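Local structure of uncharacterized protein (Staphylococcus aureus subsp. aureus Mu50, 4QPV) at residues Met60-Leu65 with Tyr182-Tyr187. The protein is of unknown function, a member of the DUF1672 family whose fold is built on a kinked-helix-beta-beta-beta repeat. Sequence-based numbering, arbitrary orientation.
Sequences MDNFGL and YTLDEY
Y187 and L184 both reach F63 and N62 through first torsions that set CG anti to the backbone N (chi1 175° for Y187), whereas the first torsion of F63 puts its CG beside the backbone N, anti to the carbonyl carbon. The two rings form a T-shaped pair: their planes stand at 83° and their centroids lie 5.2 Å apart. F63 supplies the edge, since F63 CD1 sits over the centre of the Y187 ring, 3.8 Å from Y187 CE2. The same tyrosine donates from OH to F63 O at 2.7 Å; the hydroxyl oxygen lies in the carbonyl plane, on a lone pair, with a C=O...OH angle of 130°. One residue thus meets Y187 with both its ring and its backbone oxygen, while L65 CD1 packs 3.7 Å from Y187 OH. L184 crosses the side chains of F63 and N62 at about a right angle, and its methyl groups divide the work. L184 CD1 rests 3.7 Å from F63 CE1 and also touches the backbone oxygen of N62, while L184 CD2 lies 3.5 Å from N62 OD1. That amide oxygen accepts from S111 N, and N62 O takes a hydrogen bond from K188 NZ, so polar atoms beside the leucine have partners. The contact joins the C-terminal end of helix 48-63, which G64 leaves with positive phi, to the first turn of helix 184-190, where T183 and E186 form a capping box: E186 N donates to T183 OG1 at 3.2 Å, and T183 N to E186 OE1. Helix 116-133 adds L121 and V122 against F63. Chemically, the hydroxyl of the buried Y187 donates to a carbonyl of the last helical turn, and this bond, with the T-shaped stack, would restrict rotation of the phenol ring where aromatic and leucine packing adjoins hydrogen-bonded oxygens.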
HETATM    1  N   MSE A  60      -0.576  -2.362 -17.403  1.00 28.57           N
HETATM    2  CA  MSE A  60      -0.175  -3.455 -18.289  0.70 30.07           C
HETATM    3  C   MSE A  60       0.969  -2.972 -19.199  1.00 33.94           C
HETATM    4  O   MSE A  60       1.990  -3.644 -19.285  1.00 32.74           O
HETATM    5  CB  MSE A  60      -1.361  -4.010 -19.109  0.70 32.65           C
HETATM    6  CG  MSE A  60      -0.976  -5.205 -20.017  0.70 42.15           C
HETATM    7 SE   MSE A  60      -0.174  -6.741 -19.064  0.52 52.52          SE
HETATM    8  CE  MSE A  60      -1.791  -7.453 -18.271  0.70 47.81           C
ATOM      9  N   ASP A  61       0.803  -1.796 -19.858  1.00 31.93           N
ATOM     10  CA  ASP A  61       1.814  -1.233 -20.758  1.00 32.85           C
ATOM     11  C   ASP A  61       3.172  -0.994 -20.072  1.00 36.93           C
ATOM     12  O   ASP A  61       4.215  -1.320 -20.644  1.00 37.70           O
ATOM     13  CB  ASP A  61       1.322   0.098 -21.346  1.00 34.41           C
ATOM     14  CG  ASP A  61       0.196  -0.029 -22.362  1.00 37.90           C
ATOM     15  OD1 ASP A  61      -0.032  -1.158 -22.869  1.00 39.01           O
ATOM     16  OD2 ASP A  61      -0.467   0.985 -22.635  1.00 39.63           O
ATOM     17  N   ASN A  62       3.155  -0.439 -18.865  1.00 31.40           N
ATOM     18  CA  ASN A  62       4.390  -0.052 -18.185  1.00 33.26           C
ATOM     19  C   ASN A  62       4.985  -1.098 -17.254  1.00 37.48           C
ATOM     20  O   ASN A  62       6.208  -1.151 -17.151  1.00 40.04           O
ATOM     21  CB  ASN A  62       4.190   1.273 -17.421  1.00 30.03           C
ATOM     22  CG  ASN A  62       3.979   2.420 -18.388  1.00 41.39           C
ATOM     23  OD1 ASN A  62       4.868   2.761 -19.175  1.00 36.03           O
ATOM     24  ND2 ASN A  62       2.751   2.918 -18.483  1.00 31.45           N
ATOM     25  N   PHE A  63       4.171  -1.914 -16.587  1.00 32.21           N
ATOM     26  CA  PHE A  63       4.712  -2.887 -15.638  1.00 31.09           C
ATOM     27  C   PHE A  63       4.495  -4.351 -16.041  1.00 36.34           C
ATOM     28  O   PHE A  63       5.089  -5.243 -15.417  1.00 35.28           O
ATOM     29  CB  PHE A  63       4.140  -2.631 -14.230  1.00 30.57           C
ATOM     30  CG  PHE A  63       4.400  -1.214 -13.769  1.00 31.25           C
ATOM     31  CD1 PHE A  63       5.675  -0.812 -13.380  1.00 34.69           C
ATOM     32  CD2 PHE A  63       3.386  -0.261 -13.788  1.00 33.36           C
ATOM     33  CE1 PHE A  63       5.921   0.505 -12.980  1.00 35.33           C
ATOM     34  CE2 PHE A  63       3.639   1.063 -13.407  1.00 35.53           C
ATOM     35  CZ  PHE A  63       4.908   1.438 -13.017  1.00 33.42           C
ATOM     36  N   GLY A  64       3.690  -4.594 -17.079  1.00 33.37           N
ATOM     37  CA  GLY A  64       3.412  -5.952 -17.548  1.00 33.15           C
ATOM     38  C   GLY A  64       2.558  -6.717 -16.555  1.00 34.95           C
ATOM     39  O   GLY A  64       2.631  -7.947 -16.476  1.00 34.96           O
ATOM     40  N   LEU A  65       1.761  -5.980 -15.764  1.00 29.84           N
ATOM     41  CA  LEU A  65       0.898  -6.564 -14.742  1.00 28.94           C
ATOM     42  C   LEU A  65      -0.576  -6.295 -14.988  1.00 32.77           C
ATOM     43  O   LEU A  65      -0.956  -5.205 -15.436  1.00 31.56           O
ATOM     44  CB  LEU A  65       1.276  -6.018 -13.362  1.00 27.91           C
ATOM     45  CG  LEU A  65       2.647  -6.485 -12.834  1.00 32.53           C
ATOM     46  CD1 LEU A  65       3.128  -5.572 -11.710  1.00 32.47           C
ATOM     47  CD2 LEU A  65       2.599  -7.954 -12.375  1.00 33.30           C
ATOM     48  N   TYR A 182      13.033   2.551  -8.113  1.00 36.56           N
ATOM     49  CA  TYR A 182      13.982   2.507  -9.229  1.00 38.16           C
ATOM     50  C   TYR A 182      13.305   3.147 -10.411  1.00 42.19           C
ATOM     51  O   TYR A 182      12.110   3.443 -10.343  1.00 39.86           O
ATOM     52  CB  TYR A 182      14.444   1.067  -9.563  1.00 40.09           C
ATOM     53  CG  TYR A 182      15.242   0.399  -8.467  1.00 41.42           C
ATOM     54  CD1 TYR A 182      16.564   0.763  -8.218  1.00 44.54           C
ATOM     55  CD2 TYR A 182      14.661  -0.558  -7.638  1.00 41.02           C
ATOM     56  CE1 TYR A 182      17.292   0.177  -7.184  1.00 43.93           C
ATOM     57  CE2 TYR A 182      15.384  -1.161  -6.609  1.00 41.75           C
ATOM     58  CZ  TYR A 182      16.701  -0.792  -6.390  1.00 48.01           C
ATOM     59  OH  TYR A 182      17.419  -1.381  -5.375  1.00 46.41           O
ATOM     60  N   THR A 183      14.034   3.371 -11.491  1.00 41.24           N
ATOM     61  CA  THR A 183      13.412   3.942 -12.687  1.00 40.62           C
ATOM     62  C   THR A 183      12.620   2.855 -13.434  1.00 41.85           C
ATOM     63  O   THR A 183      12.796   1.662 -13.172  1.00 40.03           O
ATOM     64  CB  THR A 183      14.496   4.546 -13.591  1.00 45.03           C
ATOM     65  OG1 THR A 183      15.338   3.484 -14.033  1.00 44.36           O
ATOM     66  CG2 THR A 183      15.312   5.628 -12.888  1.00 47.76           C
ATOM     67  N   LEU A 184      11.792   3.263 -14.400  1.00 39.53           N
ATOM     68  CA  LEU A 184      11.052   2.310 -15.204  1.00 39.47           C
ATOM     69  C   LEU A 184      12.032   1.465 -16.054  1.00 43.54           C
ATOM     70  O   LEU A 184      11.784   0.272 -16.235  1.00 41.29           O
ATOM     71  CB  LEU A 184      10.011   3.031 -16.076  1.00 39.71           C
ATOM     72  CG  LEU A 184       8.994   2.139 -16.792  1.00 44.76           C
ATOM     73  CD1 LEU A 184       8.190   1.306 -15.802  1.00 44.32           C
ATOM     74  CD2 LEU A 184       8.074   2.967 -17.666  1.00 47.98           C
ATOM     75  N   ASP A 185      13.168   2.059 -16.517  1.00 42.59           N
ATOM     76  CA  ASP A 185      14.173   1.298 -17.270  1.00 44.62           C
ATOM     77  C   ASP A 185      14.748   0.202 -16.386  1.00 47.89           C
ATOM     78  O   ASP A 185      14.859  -0.940 -16.831  1.00 48.57           O
ATOM     79  CB  ASP A 185      15.297   2.203 -17.814  1.00 48.93           C
ATOM     80  CG  ASP A 185      14.930   2.990 -19.060  1.00 63.30           C
ATOM     81  OD1 ASP A 185      13.893   2.671 -19.684  1.00 63.00           O
ATOM     82  OD2 ASP A 185      15.691   3.914 -19.423  1.00 73.56           O
ATOM     83  N   GLU A 186      15.052   0.538 -15.113  1.00 42.62           N
ATOM     84  CA  GLU A 186      15.575  -0.415 -14.135  1.00 42.04           C
ATOM     85  C   GLU A 186      14.526  -1.495 -13.841  1.00 43.36           C
ATOM     86  O   GLU A 186      14.890  -2.673 -13.765  1.00 43.64           O
ATOM     87  CB  GLU A 186      16.017   0.293 -12.849  1.00 43.01           C
ATOM     88  CG  GLU A 186      17.372   0.966 -12.990  1.00 53.54           C
ATOM     89  CD  GLU A 186      17.760   1.991 -11.939  1.00 65.61           C
ATOM     90  OE1 GLU A 186      16.864   2.545 -11.260  1.00 49.61           O
ATOM     91  OE2 GLU A 186      18.972   2.285 -11.841  1.00 59.68           O
ATOM     92  N   TYR A 187      13.226  -1.110 -13.764  1.00 38.87           N
ATOM     93  CA  TYR A 187      12.131  -2.063 -13.571  1.00 36.60           C
ATOM     94  C   TYR A 187      12.081  -3.051 -14.746  1.00 42.18           C
ATOM     95  O   TYR A 187      11.997  -4.261 -14.532  1.00 41.83           O
ATOM     96  CB  TYR A 187      10.768  -1.347 -13.417  1.00 35.76           C
ATOM     97  CG  TYR A 187       9.608  -2.322 -13.344  1.00 35.82           C
ATOM     98  CD1 TYR A 187       9.232  -2.898 -12.131  1.00 36.38           C
ATOM     99  CD2 TYR A 187       8.926  -2.716 -14.495  1.00 36.00           C
ATOM    100  CE1 TYR A 187       8.199  -3.831 -12.061  1.00 34.86           C
ATOM    101  CE2 TYR A 187       7.904  -3.662 -14.440  1.00 35.75           C
ATOM    102  CZ  TYR A 187       7.532  -4.202 -13.216  1.00 40.23           C
ATOM    103  OH  TYR A 187       6.517  -5.122 -13.134  1.00 36.95           O
TER